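Ig domain protein, group 2 domain protein (Shewanella frigidimarina, PDB 6BG8) binds ice through this C-terminal DUF3494 domain, inhibits ice-crystal growth and adsorbs the bacterium onto ice. Local coordinates at residues V208-G213 / D230-T235. Sequence-based numbering, arbitrary orientation.
Sequences VNVRTG and DANAVT. With PO4 (phosphate ion), chain H.
N232 reaches across to the turn after strand 208-210 and lies against V210 and R211. From CB, CG stands anti to the residue's own carbonyl carbon (chi1 -55°), where it meets the CG1 methyl of V210, 3.4 Å away. OD1 also rests against V210, near CB and CG1. The same OD1 accepts the backbone N of D230 at 2.8 Å, a bond inside its own segment that closes the turn 230-232. At the tip, ND2 touches V210 CG1 and donates to R211 O at 2.9 Å. R211 O lies close to the plane of the amide, but ND2 stands about 43° out of the plane of the R211 carbonyl. ND2 also hydrogen-bonds A214 O. The buried amide thus has partners for both its oxygen and its nitrogen, and these fix which way round it sits.

Nearer the solvent, the T212 and D230 side chains run alongside each other in the same direction. T212 OG1 donates to D230 OD2 at 2.6 Å, from above the carboxylate plane. Water 1 joins the pair, donating to OD2 and accepting from T212 N. D230 OD1 is hydrogen-bonded to T25 OG1. G213 N donates to D230 O at 3.0 Å, with an N-H...O angle of 156°. The R211 side chain starts out away from the other segment, and its NE and NH2 hydrogen-bond a phosphate, probably from the crystallisation liquor.

T212 and G213 open a T-A/G-X-T/N motif, probably an ice-binding site as in related proteins. The contact ties together turns of neighbouring coils in the beta-solenoid of this family. V210 also packs on I192, L220 and V216 in the interior. Strand 208-210 runs parallel between 190-192 and 226-229, while strand 233-236 lies on another face, parallel to 215-217 and 29-31.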
loop_
_atom_site.group_PDB
_atom_site.type_symbol
_atom_site.label_atom_id
_atom_site.label_comp_id
_atom_site.label_asym_id
_atom_site.label_seq_id
_atom_site.Cartn_x
_atom_site.Cartn_y
_atom_site.Cartn_z
ATOM N N VAL A 208 -4.054 7.661 1.545
ATOM C CA VAL A 208 -2.857 7.631 0.709
ATOM C C VAL A 208 -3.112 8.521 -0.497
ATOM O O VAL A 208 -4.114 8.345 -1.201
ATOM C CB VAL A 208 -2.508 6.200 0.252
ATOM C CG1 VAL A 208 -1.213 6.206 -0.564
ATOM C CG2 VAL A 208 -2.406 5.249 1.443
ATOM N N ASN A 209 -2.216 9.477 -0.735
ATOM C CA ASN A 209 -2.328 10.370 -1.885
ATOM C C ASN A 209 -1.085 10.179 -2.739
ATOM O O ASN A 209 0.010 10.579 -2.337
ATOM C CB ASN A 209 -2.471 11.830 -1.449
ATOM C CG ASN A 209 -3.581 12.039 -0.411
ATOM O OD1 ASN A 209 -3.418 12.822 0.529
ATOM N ND2 ASN A 209 -4.707 11.356 -0.587
ATOM N N VAL A 210 -1.251 9.570 -3.913
ATOM C CA VAL A 210 -0.152 9.362 -4.852
ATOM C C VAL A 210 -0.206 10.482 -5.882
ATOM O O VAL A 210 -1.222 10.660 -6.563
ATOM C CB VAL A 210 -0.237 7.982 -5.525
ATOM C CG1 VAL A 210 1.073 7.666 -6.253
ATOM C CG2 VAL A 210 -0.581 6.903 -4.488
ATOM N N ARG A 211 0.877 11.245 -5.989
ATOM C CA ARG A 211 0.847 12.465 -6.777
ATOM C C ARG A 211 1.278 12.180 -8.216
ATOM O O ARG A 211 1.775 11.100 -8.541
ATOM C CB ARG A 211 1.706 13.541 -6.099
ATOM C CG ARG A 211 1.057 14.014 -4.788
ATOM C CD ARG A 211 1.978 14.788 -3.883
ATOM N NE ARG A 211 2.514 16.003 -4.490
ATOM C CZ ARG A 211 1.854 17.155 -4.569
ATOM N NH1 ARG A 211 0.613 17.251 -4.103
ATOM N NH2 ARG A 211 2.434 18.205 -5.128
ATOM N N THR A 212 1.038 13.167 -9.082
ATOM C CA THR A 212 1.121 13.047 -10.535
ATOM C C THR A 212 2.311 12.215 -11.003
ATOM O O THR A 212 3.462 12.577 -10.770
ATOM C CB THR A 212 1.209 14.456 -11.135
ATOM O OG1 THR A 212 0.308 15.330 -10.438
ATOM C CG2 THR A 212 0.835 14.430 -12.597
ATOM N N GLY A 213 2.036 11.105 -11.692
ATOM C CA GLY A 213 3.069 10.384 -12.410
ATOM C C GLY A 213 3.941 9.452 -11.593
ATOM O O GLY A 213 4.797 8.777 -12.175
ATOM N N ASP A 230 -3.118 9.998 -9.109
ATOM C CA ASP A 230 -3.025 11.015 -10.152
ATOM C C ASP A 230 -2.076 10.445 -11.212
ATOM O O ASP A 230 -0.854 10.584 -11.102
ATOM C CB ASP A 230 -2.547 12.342 -9.571
ATOM C CG ASP A 230 -2.523 13.465 -10.598
ATOM O OD1 ASP A 230 -2.852 13.224 -11.786
ATOM O OD2 ASP A 230 -2.174 14.597 -10.204
ATOM N N ALA A 231 -2.644 9.776 -12.217
ATOM C CA ALA A 231 -1.886 9.262 -13.360
ATOM C C ALA A 231 -0.686 8.419 -12.922
ATOM O O ALA A 231 0.465 8.705 -13.254
ATOM C CB ALA A 231 -1.428 10.416 -14.263
ATOM N N ASN A 232 -0.970 7.351 -12.174
ATOM C CA ASN A 232 0.082 6.535 -11.589
ATOM C C ASN A 232 0.107 5.145 -12.198
ATOM O O ASN A 232 -0.931 4.574 -12.530
ATOM C CB ASN A 232 -0.101 6.391 -10.080
ATOM C CG ASN A 232 -0.200 7.717 -9.387
ATOM O OD1 ASN A 232 -1.204 8.019 -8.742
ATOM N ND2 ASN A 232 0.838 8.534 -9.530
ATOM N N ALA A 233 1.308 4.598 -12.306
ATOM C CA ALA A 233 1.489 3.180 -12.576
ATOM C C ALA A 233 1.661 2.464 -11.245
ATOM O O ALA A 233 2.636 2.704 -10.529
ATOM C CB ALA A 233 2.701 2.942 -13.473
ATOM N N VAL A 234 0.727 1.578 -10.919
ATOM C CA VAL A 234 0.742 0.846 -9.659
ATOM C C VAL A 234 0.809 -0.637 -9.980
ATOM O O VAL A 234 -0.072 -1.171 -10.662
ATOM C CB VAL A 234 -0.495 1.164 -8.807
ATOM C CG1 VAL A 234 -0.458 0.369 -7.509
ATOM C CG2 VAL A 234 -0.580 2.661 -8.543
ATOM N N THR A 235 1.847 -1.307 -9.489
ATOM C CA THR A 235 2.000 -2.741 -9.680
ATOM C C THR A 235 2.028 -3.414 -8.322
ATOM O O THR A 235 2.821 -3.026 -7.456
ATOM C CB THR A 235 3.278 -3.058 -10.447
ATOM O OG1 THR A 235 3.245 -2.386 -11.718
ATOM C CG2 THR A 235 3.405 -4.563 -10.646
HETATM P P PO4 H . 6.171 17.037 -5.298
HETATM O O1 PO4 H . 7.084 17.292 -4.124
HETATM O O2 PO4 H . 5.332 18.269 -5.569
HETATM O O3 PO4 H . 5.209 15.903 -4.989
HETATM O O4 PO4 H . 7.025 16.710 -6.503
HETATM O O HOH W 1 -1.121 14.966 -7.651
HETATM O O HOH W 2 3.965 6.255 -13.329
#